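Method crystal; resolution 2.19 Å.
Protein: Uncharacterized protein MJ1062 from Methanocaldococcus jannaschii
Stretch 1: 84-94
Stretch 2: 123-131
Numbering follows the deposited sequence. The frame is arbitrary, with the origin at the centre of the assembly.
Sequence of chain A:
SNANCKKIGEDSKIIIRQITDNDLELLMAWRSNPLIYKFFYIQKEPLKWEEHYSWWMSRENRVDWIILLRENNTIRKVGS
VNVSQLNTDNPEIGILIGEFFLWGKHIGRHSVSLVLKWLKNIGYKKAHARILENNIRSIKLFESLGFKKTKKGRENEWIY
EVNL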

# COMPACT_ATOMS: atom_id res chain seq x y z
N SER A 84 -2.88 -16.37 -14.51
CA SER A 84 -1.60 -16.68 -15.10
C SER A 84 -1.68 -18.11 -15.64
O SER A 84 -2.70 -18.78 -15.46
N GLN A 85 -0.62 -18.56 -16.31
CA GLN A 85 -0.61 -19.86 -16.98
C GLN A 85 -1.70 -19.96 -18.07
O GLN A 85 -2.32 -21.00 -18.22
N LEU A 86 -1.90 -18.87 -18.81
CA LEU A 86 -2.91 -18.77 -19.88
C LEU A 86 -2.56 -19.61 -21.09
O LEU A 86 -3.41 -19.83 -21.96
N ASN A 87 -1.31 -20.06 -21.15
CA ASN A 87 -0.87 -20.97 -22.19
C ASN A 87 -1.21 -22.43 -21.91
O ASN A 87 -0.78 -23.31 -22.65
N THR A 88 -1.98 -22.68 -20.85
CA THR A 88 -2.41 -24.03 -20.49
C THR A 88 -3.93 -24.05 -20.51
O THR A 88 -4.58 -22.99 -20.58
N ASP A 89 -4.51 -25.24 -20.43
CA ASP A 89 -5.97 -25.35 -20.42
C ASP A 89 -6.59 -25.11 -19.04
O ASP A 89 -7.78 -25.33 -18.86
N ASN A 90 -5.77 -24.67 -18.07
CA ASN A 90 -6.17 -24.58 -16.65
C ASN A 90 -5.38 -23.44 -15.99
O ASN A 90 -4.42 -23.66 -15.22
N PRO A 91 -5.75 -22.21 -16.32
CA PRO A 91 -5.05 -21.07 -15.77
C PRO A 91 -5.27 -20.91 -14.26
O PRO A 91 -6.31 -21.36 -13.70
N GLU A 92 -4.30 -20.26 -13.63
CA GLU A 92 -4.29 -20.01 -12.21
C GLU A 92 -4.79 -18.60 -11.89
O GLU A 92 -4.35 -17.61 -12.51
N ILE A 93 -5.71 -18.51 -10.92
CA ILE A 93 -6.29 -17.21 -10.51
C ILE A 93 -5.69 -16.80 -9.18
O ILE A 93 -5.66 -17.59 -8.23
N GLY A 94 -5.24 -15.54 -9.10
CA GLY A 94 -4.78 -14.94 -7.84
C GLY A 94 -5.63 -13.72 -7.46
O GLY A 94 -6.13 -13.00 -8.35
N GLY A 123 -13.05 -19.26 -24.21
CA GLY A 123 -12.97 -20.68 -24.43
C GLY A 123 -12.18 -21.55 -23.47
O GLY A 123 -11.92 -22.70 -23.79
N TYR A 124 -11.78 -21.02 -22.32
CA TYR A 124 -11.26 -21.88 -21.25
C TYR A 124 -12.40 -22.69 -20.66
O TYR A 124 -13.54 -22.23 -20.61
N LYS A 125 -12.08 -23.89 -20.20
CA LYS A 125 -13.08 -24.78 -19.61
C LYS A 125 -12.78 -25.07 -18.12
O LYS A 125 -13.66 -25.54 -17.40
N LYS A 126 -11.55 -24.78 -17.68
CA LYS A 126 -11.14 -24.93 -16.27
C LYS A 126 -10.26 -23.77 -15.80
O LYS A 126 -9.67 -23.05 -16.63
N ALA A 127 -10.16 -23.64 -14.46
CA ALA A 127 -9.31 -22.67 -13.80
C ALA A 127 -9.02 -23.18 -12.40
O ALA A 127 -9.78 -24.00 -11.87
N HIS A 128 -7.92 -22.69 -11.81
CA HIS A 128 -7.57 -23.11 -10.46
C HIS A 128 -7.01 -21.97 -9.62
O HIS A 128 -6.72 -20.91 -10.14
N ALA A 129 -6.87 -22.22 -8.33
CA ALA A 129 -6.26 -21.28 -7.38
C ALA A 129 -5.31 -22.10 -6.49
O ALA A 129 -5.59 -23.25 -6.22
N ARG A 130 -4.18 -21.52 -6.10
CA ARG A 130 -3.26 -22.15 -5.14
C ARG A 130 -3.46 -21.42 -3.83
O ARG A 130 -3.36 -20.19 -3.79
N ILE A 131 -3.76 -22.17 -2.76
CA ILE A 131 -4.11 -21.53 -1.49
C ILE A 131 -3.37 -22.17 -0.31
O ILE A 131 -3.32 -23.41 -0.17

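The apolar centre of this contact is built on Tyr124, whose CA-to-CB bond points toward the first stretch. With chi1 in m and chi2 at -85°, its ring presents one face to Pro91: CG of Pro91 lies 4.2 Å from the ring centroid, a CH-pi contact over the face, and CD of Pro91 comes within 3.6 Å of CD1 of Tyr124. Leu86, in rotamer mt, points sideways at its CB but brings CD2 to 3.8 Å from CZ of Tyr124. A looser apolar touch joins Ile93 (mm) to Ala127, CG1 to CB at 4.2 Å.

The tyrosine also shows how an aromatic ring can carry a polar tip: its OH donates a very short hydrogen bond, 2.4 Å, to O of Leu86. Thr88, chi1 p, braces that loop from within, its OG1 donating to O of Gln85 at 2.9 Å and accepting from N of Asn90 at 3.2 Å.

Beside this core, the backbones of Glu92 and His128 form a single bridge, with N of His128 donating to O of Pro91 (2.8 Å) and N of Ile93 to O of His128 (2.7 Å). His128 takes chi1 p, which carries its ring nearer the first stretch; there ND1 donates to OD1 of Asn90 (chi1 t) at 2.8 Å, while N of Glu92 lies over one face.

At the polar edge, the extended Glu92 (chi1 and chi2 both t) sets OE2 3.3 Å from CD of Arg130. One water links three side chains, lying 3.1 Å from OE1 of Glu92, 2.8 Å from NE2 of His128 and 3.3 Å from NH1 of Arg130. Another joins backbones, donating to O of Asp89 (2.6 Å) and accepting from N of Lys125 (2.7 Å). Lys126 starts toward the first stretch, yet its end leads away, leaving CD 3.7 Å from ND2 of Asn90.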

# COMPACT_ATOMS: atom_id res chain seq x y z
CB SER A 84 -0.50 -16.52 -14.04
OG SER A 84 -0.74 -17.34 -12.91
CB GLN A 85 -0.70 -21.01 -15.95
CG GLN A 85 0.38 -20.91 -14.87
CD GLN A 85 0.23 -21.91 -13.74
OE1 GLN A 85 0.20 -21.53 -12.58
NE2 GLN A 85 0.19 -23.20 -14.07
CB LEU A 86 -3.09 -17.31 -20.33
CG LEU A 86 -3.87 -16.39 -19.39
CD1 LEU A 86 -3.78 -14.93 -19.87
CD2 LEU A 86 -5.36 -16.88 -19.16
CB ASN A 87 0.62 -20.79 -22.48
CG ASN A 87 1.50 -20.99 -21.26
OD1 ASN A 87 2.64 -21.41 -21.39
ND2 ASN A 87 0.99 -20.68 -20.06
CB THR A 88 -1.90 -24.46 -19.07
OG1 THR A 88 -2.71 -23.86 -18.04
CG2 THR A 88 -0.45 -24.06 -18.85
CB ASP A 89 -6.39 -26.74 -20.94
CG ASP A 89 -6.01 -27.85 -19.98
OD1 ASP A 89 -5.25 -27.61 -19.02
OD2 ASP A 89 -6.48 -28.99 -20.19
CB ASN A 90 -5.97 -25.95 -15.97
CG ASN A 90 -6.72 -26.08 -14.64
OD1 ASN A 90 -6.98 -25.10 -13.93
ND2 ASN A 90 -7.02 -27.33 -14.28
CB PRO A 91 -5.63 -19.88 -16.54
CG PRO A 91 -6.94 -20.34 -17.01
CD PRO A 91 -6.77 -21.80 -17.30
CB GLU A 92 -2.88 -20.20 -11.67
CG GLU A 92 -2.78 -19.96 -10.18
CD GLU A 92 -1.37 -20.20 -9.66
OE1 GLU A 92 -0.64 -20.99 -10.27
OE2 GLU A 92 -0.99 -19.61 -8.64
CB ILE A 93 -7.84 -17.30 -10.29
CG1 ILE A 93 -8.54 -18.05 -11.41
CG2 ILE A 93 -8.47 -15.90 -9.99
CD1 ILE A 93 -8.43 -17.39 -12.67
CB TYR A 124 -10.56 -21.06 -20.15
CG TYR A 124 -9.26 -20.46 -20.63
CD1 TYR A 124 -8.07 -21.22 -20.59
CD2 TYR A 124 -9.21 -19.14 -21.14
CE1 TYR A 124 -6.86 -20.68 -21.03
CE2 TYR A 124 -7.99 -18.60 -21.57
CZ TYR A 124 -6.83 -19.39 -21.54
OH TYR A 124 -5.61 -18.89 -22.00
CB LYS A 125 -13.20 -26.09 -20.44
CG LYS A 125 -13.58 -25.92 -21.95
CD LYS A 125 -15.06 -25.50 -22.17
CE LYS A 125 -15.60 -25.78 -23.60
NZ LYS A 125 -15.19 -24.78 -24.68
CB LYS A 126 -10.32 -26.21 -16.04
CG LYS A 126 -10.54 -27.30 -17.01
CD LYS A 126 -9.32 -28.20 -17.08
CE LYS A 126 -9.75 -29.63 -17.32
NZ LYS A 126 -10.73 -30.09 -16.26
CB ALA A 127 -9.96 -21.26 -13.75
CB HIS A 128 -6.63 -24.33 -10.47
CG HIS A 128 -5.25 -24.05 -10.97
ND1 HIS A 128 -4.90 -24.18 -12.30
CD2 HIS A 128 -4.12 -23.69 -10.32
CE1 HIS A 128 -3.62 -23.89 -12.45
NE2 HIS A 128 -3.12 -23.59 -11.26
CB ALA A 129 -7.34 -20.61 -6.54
CB ARG A 130 -1.78 -22.05 -5.58
CG ARG A 130 -1.50 -22.53 -7.01
CD ARG A 130 0.01 -22.44 -7.37
NE ARG A 130 0.76 -23.43 -6.63
CZ ARG A 130 1.37 -24.49 -7.14
NH1 ARG A 130 1.37 -24.72 -8.46
NH2 ARG A 130 2.01 -25.31 -6.32
CB ILE A 131 -5.65 -21.53 -1.23
CG1 ILE A 131 -6.44 -21.05 -2.47
CG2 ILE A 131 -6.00 -20.61 -0.05
CD1 ILE A 131 -7.98 -21.27 -2.36
O HOH W 1 -9.60 -24.84 -20.60
O HOH W 2 -0.32 -23.94 -11.13